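Local coordinates for protein mRNA export factor (PDB 4YXP) that regulates viral gene expression in herpes simplex virus 1, inhibiting host splicing and mediating nuclear export of intronless viral mRNAs, here seen as its dimeric, zinc-binding folded C-terminal domain, at residues D41-Q46 / S97-M102; P47-N52 / A90-A95; S84-F89 / N133-P138; E110-A115 / T155-F160; G144-V149 / R198-V203. All coordinates share one frame; numbering follows the deposited sequence.

Contact 1 of 5, residues D41-Q46 / S97-M102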
# COMPACT_ATOMS: atom_id res chain seq x y z
N ASP B 41 -9.93 -4.34 -23.33
CA ASP B 41 -10.94 -5.39 -23.35
C ASP B 41 -10.47 -6.57 -22.52
O ASP B 41 -10.23 -7.65 -23.05
CB ASP B 41 -11.22 -5.82 -24.79
CG ASP B 41 -12.38 -6.80 -24.90
OD1 ASP B 41 -13.15 -6.93 -23.92
OD2 ASP B 41 -12.54 -7.42 -25.97
N PRO B 42 -10.33 -6.36 -21.20
CA PRO B 42 -9.71 -7.35 -20.31
C PRO B 42 -10.46 -8.68 -20.24
O PRO B 42 -9.83 -9.71 -20.03
CB PRO B 42 -9.71 -6.65 -18.95
CG PRO B 42 -10.79 -5.63 -19.04
CD PRO B 42 -10.82 -5.19 -20.46
N PHE B 43 -11.77 -8.66 -20.42
CA PHE B 43 -12.54 -9.90 -20.39
C PHE B 43 -12.40 -10.64 -21.71
O PHE B 43 -12.79 -11.80 -21.82
CB PHE B 43 -14.01 -9.61 -20.09
CG PHE B 43 -14.27 -9.27 -18.65
CD1 PHE B 43 -14.42 -10.27 -17.70
CD2 PHE B 43 -14.34 -7.95 -18.24
CE1 PHE B 43 -14.65 -9.97 -16.38
CE2 PHE B 43 -14.57 -7.64 -16.91
CZ PHE B 43 -14.72 -8.65 -15.98
N GLY B 44 -11.83 -9.96 -22.71
CA GLY B 44 -11.45 -10.57 -23.97
C GLY B 44 -12.39 -11.64 -24.51
O GLY B 44 -11.98 -12.77 -24.74
N GLY B 45 -13.65 -11.27 -24.70
CA GLY B 45 -14.61 -12.16 -25.33
C GLY B 45 -15.47 -12.98 -24.39
O GLY B 45 -16.45 -13.60 -24.83
N GLN B 46 -15.12 -13.01 -23.11
CA GLN B 46 -15.89 -13.78 -22.13
C GLN B 46 -16.24 -12.95 -20.90
O GLN B 46 -15.74 -13.20 -19.81
CB GLN B 46 -15.12 -15.03 -21.71
CG GLN B 46 -14.93 -16.04 -22.83
CD GLN B 46 -14.81 -17.47 -22.33
OE1 GLN B 46 -15.43 -17.84 -21.33
NE2 GLN B 46 -14.01 -18.27 -23.01
N SER B 97 -12.25 -15.15 -12.66
CA SER B 97 -10.81 -15.07 -12.45
C SER B 97 -10.28 -13.74 -13.00
O SER B 97 -9.44 -13.08 -12.38
CB SER B 97 -10.08 -16.25 -13.11
OG SER B 97 -10.02 -16.10 -14.51
N THR B 98 -10.78 -13.36 -14.17
CA THR B 98 -10.48 -12.06 -14.76
C THR B 98 -10.87 -10.94 -13.80
O THR B 98 -10.06 -10.06 -13.50
CB THR B 98 -11.22 -11.88 -16.11
OG1 THR B 98 -10.78 -12.88 -17.03
CG2 THR B 98 -10.95 -10.51 -16.70
N ALA B 99 -12.11 -10.97 -13.32
CA ALA B 99 -12.61 -9.95 -12.40
C ALA B 99 -11.76 -9.87 -11.13
O ALA B 99 -11.44 -8.78 -10.65
CB ALA B 99 -14.05 -10.23 -12.04
N LYS B 100 -11.39 -11.03 -10.61
CA LYS B 100 -10.61 -11.12 -9.38
C LYS B 100 -9.23 -10.47 -9.56
O LYS B 100 -8.76 -9.76 -8.69
CB LYS B 100 -10.48 -12.59 -8.97
CG LYS B 100 -9.69 -12.86 -7.69
CD LYS B 100 -9.88 -14.31 -7.25
CE LYS B 100 -8.58 -14.95 -6.78
NZ LYS B 100 -8.83 -16.29 -6.16
N ALA B 101 -8.61 -10.72 -10.71
CA ALA B 101 -7.30 -10.15 -11.01
C ALA B 101 -7.35 -8.62 -11.06
O ALA B 101 -6.46 -7.95 -10.56
CB ALA B 101 -6.77 -10.70 -12.32
N MET B 102 -8.40 -8.09 -11.68
CA MET B 102 -8.55 -6.64 -11.80
C MET B 102 -8.89 -6.00 -10.46
O MET B 102 -8.33 -4.95 -10.11
CB MET B 102 -9.62 -6.30 -12.84
CG MET B 102 -9.10 -6.19 -14.27
SD MET B 102 -10.41 -5.82 -15.46
CE MET B 102 -11.51 -7.18 -15.17
O HOH W 1 -9.19 -12.32 -19.64
O HOH W 2 -12.68 -13.38 -19.06
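Thr98 OG1 is gripped by two waters that tie it to the loop 41-46 and by a hydrogen bond with Arg94 O on its own helix. One water lies 2.8 Å from Thr98 OG1 and donates to Gln46 O; the other donates to Pro42 O at 2.7 Å. Pro42 O has a second donor, Arg249 of the second subunit. The methyl of the same threonine does the apolar work: with CG2 anti to the backbone N, it sits over one face of the Phe43 ring, 3.9 Å from the centroid and 24° off the normal, a CH-pi contact displaced toward CD1. Two overlapping beta turns, type I from Asp41 to Gly44 and type I' from Phe43 to Gln46, fold the loop against helix 93-109 and share Phe43 and Gly44. The chain of Met102 bends at chi3 (-57°), swinging CE to 3.6 Å from Phe43 CE2. Met102 SD, obliquely 5.5 Å from the centroid of the Phe43 ring in a Met-aromatic contact, also lies 3.6 Å from Pro42 CG, the proline and methionine crossing at about a right angle. On the second subunit, His265 meets Phe43 edge-to-face and packs on Met102, while Leu253 packs on Pro42 and Thr98.

Contact 2 of 5, residues P47-N52 / A90-A95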
# COMPACT_ATOMS: atom_id res chain seq x y z
N PRO B 47 -17.11 -11.94 -21.08
CA PRO B 47 -17.60 -11.13 -19.97
C PRO B 47 -18.64 -11.87 -19.14
O PRO B 47 -19.09 -12.94 -19.55
CB PRO B 47 -18.22 -9.92 -20.68
CG PRO B 47 -18.70 -10.48 -21.97
CD PRO B 47 -17.71 -11.54 -22.37
N PHE B 48 -19.01 -11.32 -17.99
CA PHE B 48 -20.14 -11.85 -17.23
C PHE B 48 -21.41 -11.71 -18.07
O PHE B 48 -21.65 -10.65 -18.63
CB PHE B 48 -20.33 -11.12 -15.90
CG PHE B 48 -19.31 -11.46 -14.85
CD1 PHE B 48 -19.24 -12.74 -14.31
CD2 PHE B 48 -18.45 -10.49 -14.37
CE1 PHE B 48 -18.31 -13.04 -13.34
CE2 PHE B 48 -17.52 -10.79 -13.39
CZ PHE B 48 -17.45 -12.07 -12.87
N PRO B 49 -22.22 -12.78 -18.17
CA PRO B 49 -23.57 -12.57 -18.71
C PRO B 49 -24.36 -11.66 -17.78
O PRO B 49 -24.29 -11.84 -16.56
CB PRO B 49 -24.16 -13.98 -18.75
CG PRO B 49 -22.99 -14.91 -18.70
CD PRO B 49 -21.94 -14.20 -17.90
N ALA B 50 -25.09 -10.69 -18.33
CA ALA B 50 -25.73 -9.67 -17.49
C ALA B 50 -27.21 -9.48 -17.81
O ALA B 50 -27.83 -8.51 -17.36
CB ALA B 50 -25.00 -8.35 -17.64
N ALA B 51 -27.79 -10.39 -18.58
CA ALA B 51 -29.20 -10.28 -18.96
C ALA B 51 -30.10 -10.43 -17.74
O ALA B 51 -30.00 -11.40 -16.99
CB ALA B 51 -29.55 -11.32 -20.02
N ASN B 52 -30.99 -9.46 -17.55
CA ASN B 52 -31.94 -9.47 -16.44
C ASN B 52 -31.26 -9.59 -15.08
O ASN B 52 -31.79 -10.21 -14.16
CB ASN B 52 -32.95 -10.60 -16.62
CG ASN B 52 -33.95 -10.32 -17.72
OD1 ASN B 52 -33.69 -10.60 -18.89
ND2 ASN B 52 -35.10 -9.77 -17.35
N ALA B 90 -20.22 -17.58 -9.40
CA ALA B 90 -19.98 -19.01 -9.34
C ALA B 90 -20.19 -19.69 -10.69
O ALA B 90 -19.53 -20.68 -11.00
CB ALA B 90 -20.87 -19.65 -8.29
N GLY B 91 -21.11 -19.15 -11.48
CA GLY B 91 -21.49 -19.77 -12.73
C GLY B 91 -20.57 -19.46 -13.90
O GLY B 91 -20.70 -20.04 -14.97
N ASN B 92 -19.61 -18.56 -13.68
CA ASN B 92 -18.74 -18.09 -14.75
C ASN B 92 -17.29 -17.99 -14.28
O ASN B 92 -16.78 -16.90 -14.05
CB ASN B 92 -19.23 -16.73 -15.26
CG ASN B 92 -20.64 -16.79 -15.81
OD1 ASN B 92 -20.85 -17.13 -16.97
ND2 ASN B 92 -21.62 -16.45 -14.98
N PRO B 93 -16.62 -19.15 -14.13
CA PRO B 93 -15.28 -19.18 -13.54
C PRO B 93 -14.22 -18.38 -14.31
O PRO B 93 -13.38 -17.75 -13.67
CB PRO B 93 -14.93 -20.67 -13.54
CG PRO B 93 -15.88 -21.32 -14.48
CD PRO B 93 -17.12 -20.50 -14.44
N ARG B 94 -14.26 -18.41 -15.64
CA ARG B 94 -13.26 -17.68 -16.42
C ARG B 94 -13.43 -16.17 -16.22
O ARG B 94 -12.46 -15.47 -15.94
CB ARG B 94 -13.36 -18.05 -17.90
CG ARG B 94 -12.91 -19.48 -18.20
CD ARG B 94 -12.69 -19.72 -19.69
NE ARG B 94 -11.59 -18.93 -20.23
CZ ARG B 94 -11.08 -19.07 -21.45
NH1 ARG B 94 -11.57 -19.98 -22.28
NH2 ARG B 94 -10.08 -18.30 -21.84
N ALA B 95 -14.66 -15.68 -16.35
CA ALA B 95 -14.94 -14.27 -16.10
C ALA B 95 -14.58 -13.88 -14.66
O ALA B 95 -14.09 -12.77 -14.41
CB ALA B 95 -16.40 -13.96 -16.37
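The Phe48 ring carries the methyl of Ala95 over one face, with CB 3.9 Å from the ring centroid and 21° off the normal. The methyl is displaced toward the rim, where Phe48 CD1 and CE1 are its closest ring atoms, CE1 at 3.7 Å. Farther round the ring, Phe48 CZ comes within 3.8 Å of Ala95 O, so methyl and carbonyl of one residue both meet the aromatic group. Asn92 CB approaches obliquely, 4.1 Å from Phe48 CD1, and the amide plane of Asn92 stands 89° from that of the ring. The second flat group, this amide, meets Pro49 tip to tip: OD1 lies 3.3 Å from Pro49 CD and touches CG as well, a contact of an oxygen with ring carbons. Asn92 marks the break between helix 75-91 and helix 93-109. It occupies the N-cap position of the second helix, yet its side chain makes no capping bond; instead ND2 turns back to the first helix and donates to Thr88 O. CG stands anti to the carbonyl carbon and beside the backbone N (chi1 -60°). The loop 47-52 thus lies across the junction of two consecutive helices, with Phe48 reaching in from it. Leu59 of helix 56-59 and His265 of the second subunit also pack on Phe48, whereas Pro47 and Pro49 lie at the exposed margin.

Contact 3 of 5, residues S84-F89 / N133-P138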
# COMPACT_ATOMS: atom_id res chain seq x y z
N SER B 84 -28.05 -13.27 -6.28
CA SER B 84 -27.99 -13.17 -7.73
C SER B 84 -26.55 -12.97 -8.21
O SER B 84 -26.08 -13.65 -9.12
CB SER B 84 -28.87 -12.02 -8.22
OG SER B 84 -28.72 -11.83 -9.62
N LEU B 85 -25.86 -12.01 -7.60
CA LEU B 85 -24.48 -11.73 -7.98
C LEU B 85 -23.60 -12.94 -7.67
O LEU B 85 -22.72 -13.30 -8.46
CB LEU B 85 -23.97 -10.48 -7.25
CG LEU B 85 -22.54 -10.03 -7.58
CD1 LEU B 85 -22.44 -9.61 -9.03
CD2 LEU B 85 -22.11 -8.89 -6.66
N TYR B 86 -23.87 -13.56 -6.53
CA TYR B 86 -23.15 -14.75 -6.09
C TYR B 86 -23.25 -15.82 -7.16
O TYR B 86 -22.26 -16.45 -7.53
CB TYR B 86 -23.73 -15.25 -4.76
CG TYR B 86 -23.07 -16.47 -4.16
CD1 TYR B 86 -23.27 -17.73 -4.71
CD2 TYR B 86 -22.29 -16.37 -3.03
CE1 TYR B 86 -22.68 -18.85 -4.15
CE2 TYR B 86 -21.69 -17.49 -2.46
CZ TYR B 86 -21.89 -18.72 -3.03
OH TYR B 86 -21.31 -19.84 -2.47
N ARG B 87 -24.47 -16.02 -7.66
CA ARG B 87 -24.75 -17.02 -8.68
C ARG B 87 -23.99 -16.71 -9.97
O ARG B 87 -23.48 -17.61 -10.64
CB ARG B 87 -26.27 -17.08 -8.93
CG ARG B 87 -26.77 -18.39 -9.48
CD ARG B 87 -28.24 -18.62 -9.12
NE ARG B 87 -29.13 -17.62 -9.70
CZ ARG B 87 -29.83 -16.71 -9.02
NH1 ARG B 87 -29.77 -16.63 -7.69
NH2 ARG B 87 -30.61 -15.86 -9.68
N THR B 88 -23.91 -15.43 -10.32
CA THR B 88 -23.18 -14.99 -11.51
C THR B 88 -21.68 -15.27 -11.37
O THR B 88 -21.04 -15.76 -12.31
CB THR B 88 -23.43 -13.49 -11.77
OG1 THR B 88 -24.81 -13.29 -12.10
CG2 THR B 88 -22.56 -12.97 -12.91
N PHE B 89 -21.11 -14.95 -10.21
CA PHE B 89 -19.71 -15.27 -9.94
C PHE B 89 -19.44 -16.76 -10.10
O PHE B 89 -18.53 -17.16 -10.83
CB PHE B 89 -19.31 -14.85 -8.52
CG PHE B 89 -19.17 -13.36 -8.32
CD1 PHE B 89 -18.96 -12.51 -9.38
CD2 PHE B 89 -19.24 -12.83 -7.04
CE1 PHE B 89 -18.82 -11.15 -9.18
CE2 PHE B 89 -19.10 -11.47 -6.83
CZ PHE B 89 -18.89 -10.63 -7.90
N ASN B 133 -26.74 -18.76 4.26
CA ASN B 133 -26.13 -20.07 4.41
C ASN B 133 -25.41 -20.49 3.13
O ASN B 133 -25.36 -21.67 2.78
CB ASN B 133 -27.18 -21.12 4.79
CG ASN B 133 -26.60 -22.25 5.62
OD1 ASN B 133 -25.69 -22.05 6.42
ND2 ASN B 133 -27.14 -23.46 5.43
N LEU B 134 -24.85 -19.51 2.43
CA LEU B 134 -24.09 -19.77 1.22
C LEU B 134 -22.61 -20.00 1.55
O LEU B 134 -22.06 -19.33 2.43
CB LEU B 134 -24.22 -18.60 0.24
CG LEU B 134 -25.61 -18.41 -0.38
CD1 LEU B 134 -25.68 -17.07 -1.09
CD2 LEU B 134 -25.92 -19.54 -1.34
N PRO B 135 -21.97 -20.96 0.86
CA PRO B 135 -20.53 -21.20 1.04
C PRO B 135 -19.66 -19.98 0.73
O PRO B 135 -19.93 -19.26 -0.23
CB PRO B 135 -20.24 -22.32 0.04
CG PRO B 135 -21.52 -23.03 -0.13
CD PRO B 135 -22.58 -21.97 -0.03
N LEU B 136 -18.63 -19.76 1.55
CA LEU B 136 -17.61 -18.75 1.28
C LEU B 136 -16.51 -19.37 0.42
O LEU B 136 -15.77 -20.25 0.88
CB LEU B 136 -17.01 -18.21 2.58
CG LEU B 136 -17.99 -17.62 3.60
CD1 LEU B 136 -17.28 -17.31 4.91
CD2 LEU B 136 -18.65 -16.37 3.05
N ARG B 137 -16.39 -18.92 -0.83
CA ARG B 137 -15.48 -19.53 -1.79
C ARG B 137 -14.27 -18.63 -2.10
O ARG B 137 -14.44 -17.45 -2.37
CB ARG B 137 -16.23 -19.84 -3.09
CG ARG B 137 -17.59 -20.51 -2.88
CD ARG B 137 -18.38 -20.64 -4.18
NE ARG B 137 -18.32 -19.40 -4.97
CZ ARG B 137 -17.72 -19.27 -6.15
NH1 ARG B 137 -17.12 -20.30 -6.74
NH2 ARG B 137 -17.74 -18.09 -6.76
N PRO B 138 -13.05 -19.20 -2.07
CA PRO B 138 -11.87 -18.38 -2.39
C PRO B 138 -11.84 -17.83 -3.81
O PRO B 138 -11.17 -16.82 -4.05
CB PRO B 138 -10.71 -19.36 -2.18
CG PRO B 138 -11.23 -20.39 -1.26
CD PRO B 138 -12.67 -20.54 -1.60
O HOH W 3 -16.07 -17.26 -8.51
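Helix 75-91 meets the extended connection between helix 112-132 and helix 141-144 through Tyr86, which packs on Leu134, Pro135 and Arg137. A Schellman motif at Asn133, with positive phi, ends helix 112-132 just ahead of these residues. Tyr86 CG is anti to the backbone N (chi1 -179°), and at the far end of the ring OH donates to Pro135 O, a 2.7 Å hydrogen bond. The C=O...donor angle is 129°, with the hydroxyl tilted 18° from the carbonyl plane, and the carbonyl oxygen itself lies at the edge of the ring, near its plane. Over one face comes Leu134 CD1, 4.1 Å from the ring centroid in a CH-pi contact, while Leu134 CB reaches Tyr86 CE2 at 3.9 Å; the two side chains slide past each other in opposite directions. Trp125 and Cys129 of helix 112-132 also pack on Tyr86, which thus touches both that helix and the chain leaving it. Arg137 follows with CD 3.5 Å from Tyr86 OH and a chain bent at chi3. Its guanidinium is too far from the ring for more than a weak cation-pi attraction. NH2 instead donates to a water at 2.6 Å, which gives a weak bond to Phe89 O. Tyr268 of the second subunit meets the Phe89 ring edge-to-face.

Contact 4 of 5, residues E110-A115 / T155-F160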
# COMPACT_ATOMS: atom_id res chain seq x y z
N GLU B 110 -6.05 1.74 -4.02
CA GLU B 110 -7.10 2.63 -3.51
C GLU B 110 -6.59 3.58 -2.43
O GLU B 110 -5.65 3.25 -1.71
CB GLU B 110 -8.27 1.80 -2.95
CG GLU B 110 -9.19 1.25 -4.00
CD GLU B 110 -10.39 0.53 -3.40
OE1 GLU B 110 -10.23 -0.18 -2.38
OE2 GLU B 110 -11.50 0.67 -3.96
N ASN B 111 -7.22 4.75 -2.31
CA ASN B 111 -6.86 5.69 -1.24
C ASN B 111 -7.50 5.22 0.06
O ASN B 111 -8.22 4.22 0.08
CB ASN B 111 -7.28 7.13 -1.60
CG ASN B 111 -8.79 7.33 -1.64
OD1 ASN B 111 -9.56 6.64 -0.98
ND2 ASN B 111 -9.22 8.33 -2.41
N PHE B 112 -7.23 5.91 1.16
CA PHE B 112 -7.58 5.38 2.48
C PHE B 112 -9.09 5.18 2.66
O PHE B 112 -9.52 4.14 3.14
CB PHE B 112 -7.05 6.28 3.59
CG PHE B 112 -7.37 5.78 4.97
CD1 PHE B 112 -6.92 4.54 5.39
CD2 PHE B 112 -8.14 6.54 5.84
CE1 PHE B 112 -7.21 4.07 6.66
CE2 PHE B 112 -8.44 6.08 7.11
CZ PHE B 112 -7.98 4.84 7.52
N ILE B 113 -9.89 6.17 2.27
CA ILE B 113 -11.34 6.06 2.42
C ILE B 113 -11.86 4.94 1.52
O ILE B 113 -12.75 4.18 1.92
CB ILE B 113 -12.04 7.40 2.10
CG1 ILE B 113 -11.58 8.49 3.06
CG2 ILE B 113 -13.56 7.24 2.16
CD1 ILE B 113 -11.90 8.22 4.53
N GLU B 114 -11.32 4.83 0.32
CA GLU B 114 -11.72 3.77 -0.59
C GLU B 114 -11.38 2.40 -0.01
O GLU B 114 -12.17 1.45 -0.12
CB GLU B 114 -11.06 3.94 -1.96
CG GLU B 114 -11.62 5.11 -2.77
CD GLU B 114 -10.80 5.41 -4.01
OE1 GLU B 114 -9.62 5.00 -4.09
OE2 GLU B 114 -11.35 6.07 -4.92
N ALA B 115 -10.22 2.30 0.63
CA ALA B 115 -9.80 1.05 1.25
C ALA B 115 -10.77 0.63 2.37
O ALA B 115 -11.13 -0.54 2.49
CB ALA B 115 -8.38 1.17 1.80
N THR B 155 -0.38 -0.96 5.12
CA THR B 155 0.63 -0.04 4.64
C THR B 155 0.33 1.38 5.13
O THR B 155 1.22 2.10 5.57
CB THR B 155 0.72 -0.06 3.09
OG1 THR B 155 1.23 -1.33 2.65
CG2 THR B 155 1.64 1.05 2.56
N ARG B 156 -0.94 1.76 5.08
CA ARG B 156 -1.32 3.13 5.40
C ARG B 156 -1.37 3.39 6.91
O ARG B 156 -1.05 4.49 7.36
CB ARG B 156 -2.66 3.46 4.74
CG ARG B 156 -2.54 3.59 3.22
CD ARG B 156 -3.87 3.52 2.47
NE ARG B 156 -3.64 3.45 1.03
CZ ARG B 156 -3.54 4.51 0.22
NH1 ARG B 156 -3.67 5.74 0.70
NH2 ARG B 156 -3.31 4.33 -1.08
N LEU B 157 -1.74 2.38 7.70
CA LEU B 157 -1.98 2.59 9.13
C LEU B 157 -0.85 2.12 10.05
O LEU B 157 -0.92 2.35 11.26
CB LEU B 157 -3.27 1.87 9.55
CG LEU B 157 -4.59 2.44 9.01
CD1 LEU B 157 -5.74 1.52 9.37
CD2 LEU B 157 -4.85 3.84 9.55
N ARG B 158 0.18 1.48 9.51
CA ARG B 158 1.19 0.84 10.36
C ARG B 158 1.83 1.80 11.38
O ARG B 158 1.93 1.45 12.56
CB ARG B 158 2.28 0.18 9.49
CG ARG B 158 3.34 -0.58 10.30
CD ARG B 158 4.34 -1.27 9.39
NE ARG B 158 3.71 -2.19 8.45
CZ ARG B 158 3.42 -3.47 8.71
NH1 ARG B 158 3.72 -4.00 9.88
NH2 ARG B 158 2.84 -4.21 7.77
N PRO B 159 2.26 3.00 10.95
CA PRO B 159 2.88 3.89 11.94
C PRO B 159 1.91 4.38 13.02
O PRO B 159 2.31 4.54 14.17
CB PRO B 159 3.37 5.07 11.08
CG PRO B 159 3.49 4.51 9.71
CD PRO B 159 2.35 3.56 9.59
N PHE B 160 0.66 4.63 12.64
CA PHE B 160 -0.36 5.02 13.61
C PHE B 160 -0.61 3.90 14.62
O PHE B 160 -0.68 4.15 15.82
CB PHE B 160 -1.67 5.37 12.89
CG PHE B 160 -2.82 5.59 13.83
CD1 PHE B 160 -2.88 6.71 14.63
CD2 PHE B 160 -3.86 4.67 13.90
CE1 PHE B 160 -3.94 6.92 15.49
CE2 PHE B 160 -4.93 4.87 14.75
CZ PHE B 160 -4.97 5.99 15.55
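The start of helix 112-132 meets helix 146-167 where the latter is kinked, the closest alpha carbons being those of Phe112 and Arg156, 7.3 Å apart. Arg156 dominates the contact. Its chain is extended from CG to NE and carries the guanidinium to the backbone just ahead of the helix, where Asn111 CA lies over one face, 3.5 Å above the plane and offset toward the rim. Glu110 O is over a face too, 2.7 Å from Arg156 NH2, but the angle is poor and the pair is not a hydrogen bond. The polar partners lie nearby: Arg156 NE donates to Asn152 OD1, and Asn152 ND2 donates to Glu110 O, so a second-shell asparagine links the two groups. Beyond the arginine, Leu157 CD2 touches Phe112 CE1 at 3.7 Å, the side chains crossing at about a right angle. Leu239 and Ile258 pack on the same phenylalanine from helices 230-241 and 249-259, which flank the zinc site. The helix start itself is a capping box: Glu114 N donates to Asn111 OD1 at 2.8 Å, nearly along the C=O axis, and Asn111 N returns a bond of 3.0 Å to Glu114 OE1, met on the anti side of the carboxylate. Arg156 also packs on Gln109 of the second subunit. Chemically, a buried cation has one face against backbone atoms; the nearby Glu110 carbonyl would probably stabilise its charge, the helix start would probably oppose it, and the hydrogen bonding runs through Asn152.

Contact 5 of 5, residues G144-V149 / R198-V203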
# COMPACT_ATOMS: atom_id res chain seq x y z
N GLY B 144 -11.85 -13.43 -2.67
CA GLY B 144 -10.52 -13.73 -3.17
C GLY B 144 -9.49 -12.61 -3.08
O GLY B 144 -8.29 -12.86 -3.16
N THR B 145 -9.95 -11.37 -2.93
CA THR B 145 -9.03 -10.22 -2.89
C THR B 145 -8.91 -9.63 -1.49
O THR B 145 -8.49 -8.48 -1.33
CB THR B 145 -9.46 -9.11 -3.87
OG1 THR B 145 -10.81 -8.73 -3.62
CG2 THR B 145 -9.32 -9.58 -5.32
N THR B 146 -9.27 -10.41 -0.47
CA THR B 146 -9.17 -9.95 0.91
C THR B 146 -7.74 -9.47 1.23
O THR B 146 -7.56 -8.45 1.89
CB THR B 146 -9.58 -11.06 1.91
OG1 THR B 146 -10.96 -11.39 1.71
CG2 THR B 146 -9.38 -10.61 3.35
N ALA B 147 -6.75 -10.21 0.76
CA ALA B 147 -5.35 -9.89 1.05
C ALA B 147 -4.97 -8.51 0.53
O ALA B 147 -4.07 -7.86 1.07
CB ALA B 147 -4.43 -10.94 0.45
N ALA B 148 -5.64 -8.05 -0.53
CA ALA B 148 -5.32 -6.78 -1.15
C ALA B 148 -5.73 -5.60 -0.27
O ALA B 148 -4.96 -4.65 -0.09
CB ALA B 148 -5.98 -6.68 -2.51
N VAL B 149 -6.94 -5.65 0.28
CA VAL B 149 -7.40 -4.58 1.15
C VAL B 149 -6.64 -4.65 2.48
O VAL B 149 -6.31 -3.62 3.07
CB VAL B 149 -8.95 -4.60 1.35
CG1 VAL B 149 -9.46 -5.99 1.69
CG2 VAL B 149 -9.38 -3.59 2.41
N ARG B 198 -7.24 -13.64 8.85
CA ARG B 198 -7.75 -15.00 8.91
C ARG B 198 -8.38 -15.38 7.57
O ARG B 198 -8.10 -16.45 7.03
CB ARG B 198 -8.78 -15.15 10.04
CG ARG B 198 -8.16 -15.21 11.42
CD ARG B 198 -9.21 -15.07 12.52
NE ARG B 198 -10.18 -16.16 12.55
CZ ARG B 198 -10.03 -17.30 13.23
NH1 ARG B 198 -8.93 -17.52 13.95
NH2 ARG B 198 -10.98 -18.22 13.19
N LEU B 199 -9.23 -14.51 7.04
CA LEU B 199 -9.90 -14.77 5.78
C LEU B 199 -8.88 -14.90 4.65
O LEU B 199 -8.95 -15.82 3.85
CB LEU B 199 -10.92 -13.67 5.48
CG LEU B 199 -11.83 -13.87 4.26
CD1 LEU B 199 -12.62 -15.17 4.37
CD2 LEU B 199 -12.77 -12.69 4.11
N ALA B 200 -7.92 -13.97 4.59
CA ALA B 200 -6.89 -14.01 3.56
C ALA B 200 -6.09 -15.31 3.64
O ALA B 200 -5.71 -15.88 2.61
CB ALA B 200 -5.97 -12.81 3.67
N ASN B 201 -5.83 -15.77 4.86
CA ASN B 201 -5.06 -16.99 5.06
C ASN B 201 -5.77 -18.20 4.46
O ASN B 201 -5.15 -19.01 3.78
CB ASN B 201 -4.81 -17.22 6.56
CG ASN B 201 -4.12 -18.55 6.83
OD1 ASN B 201 -4.77 -19.53 7.20
ND2 ASN B 201 -2.81 -18.59 6.63
N ARG B 202 -7.07 -18.32 4.71
CA ARG B 202 -7.84 -19.45 4.19
C ARG B 202 -7.89 -19.39 2.66
O ARG B 202 -7.87 -20.43 2.00
CB ARG B 202 -9.26 -19.46 4.75
CG ARG B 202 -9.35 -19.42 6.27
CD ARG B 202 -8.70 -20.63 6.93
NE ARG B 202 -8.94 -20.64 8.37
CZ ARG B 202 -8.29 -19.88 9.24
NH1 ARG B 202 -7.34 -19.04 8.84
NH2 ARG B 202 -8.59 -19.95 10.53
N VAL B 203 -7.98 -18.19 2.11
CA VAL B 203 -8.00 -18.02 0.66
C VAL B 203 -6.72 -18.57 0.05
O VAL B 203 -6.76 -19.35 -0.90
CB VAL B 203 -8.20 -16.54 0.28
CG1 VAL B 203 -7.93 -16.32 -1.21
CG2 VAL B 203 -9.61 -16.09 0.62
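Thr146 contributes the largest buried surface, its hydroxyl against Leu199 and its methyl against both Leu199 and Ala200 of helix 188-204. OG1 comes within 3.3 Å of Leu199 CD2, and the threonine and leucine side chains cross at about a right angle. This hydroxyl finds its polar partner in Ile143 O, just before the segment, through a hydrogen bond, so its touch with the leucine methyl is purely van der Waals. With OG1 beside the backbone N (chi1 -64°), CG2 falls anti to it and meets the opposing backbone, 3.9 Å from Ala200 N; it also touches Leu199 CB. Ala200 comes second in buried area. Its small side chain lets the backbones draw close: the alpha carbons of Ala147 and Ala200 are 5.1 Å apart, and Ala147 CB and Ala200 CB meet at 4.0 Å. Ala200 CB lies equally near the N and CA of Ala147, resting on main chain as much as on the methyl. One turn later Val203, with CG1 anti to its backbone N (chi1 168°), sets that methyl 4.0 Å from Gly144 O. Here the glycine offers only main-chain atoms to the valine, and the two alpha carbons are 6.3 Å apart. Thr122 of helix 112-132 also packs on both Thr146 and Leu199, and Cys126 on Leu199. Close helix-to-helix approach through small residues, alanine against alanine with glycine nearby, here joins the first turn of helix 146-167 to a helix lying within the CHC2-type zinc-finger region of this all-helical domain.

In the fold
Contacts 1 and 2 adjoin, both using helix 93-109: the loop 41-52 supplies both, their centres are 11 Å apart, and Ala99 CB meets Phe48 CE2 at 3.8 Å. Phe48 continues into contact 3, touching Thr88 and Phe89, while Arg137 packs on Ala90. Lys100 ties contact 1 to contact 3 through a probable hydrogen bond with Pro138 O and packs on Thr145 of contact 5. Contacts 4 and 5 share helix 146-167, with centres about 17 Å apart, and meet where Ala115 O approaches Val149 CG2. Contact 4 does not touch the zinc site; the side chain of Leu157 is about 12 Å from the zinc ion. Residues of the second subunit's C-terminal dimerization region reach contacts 1 to 4.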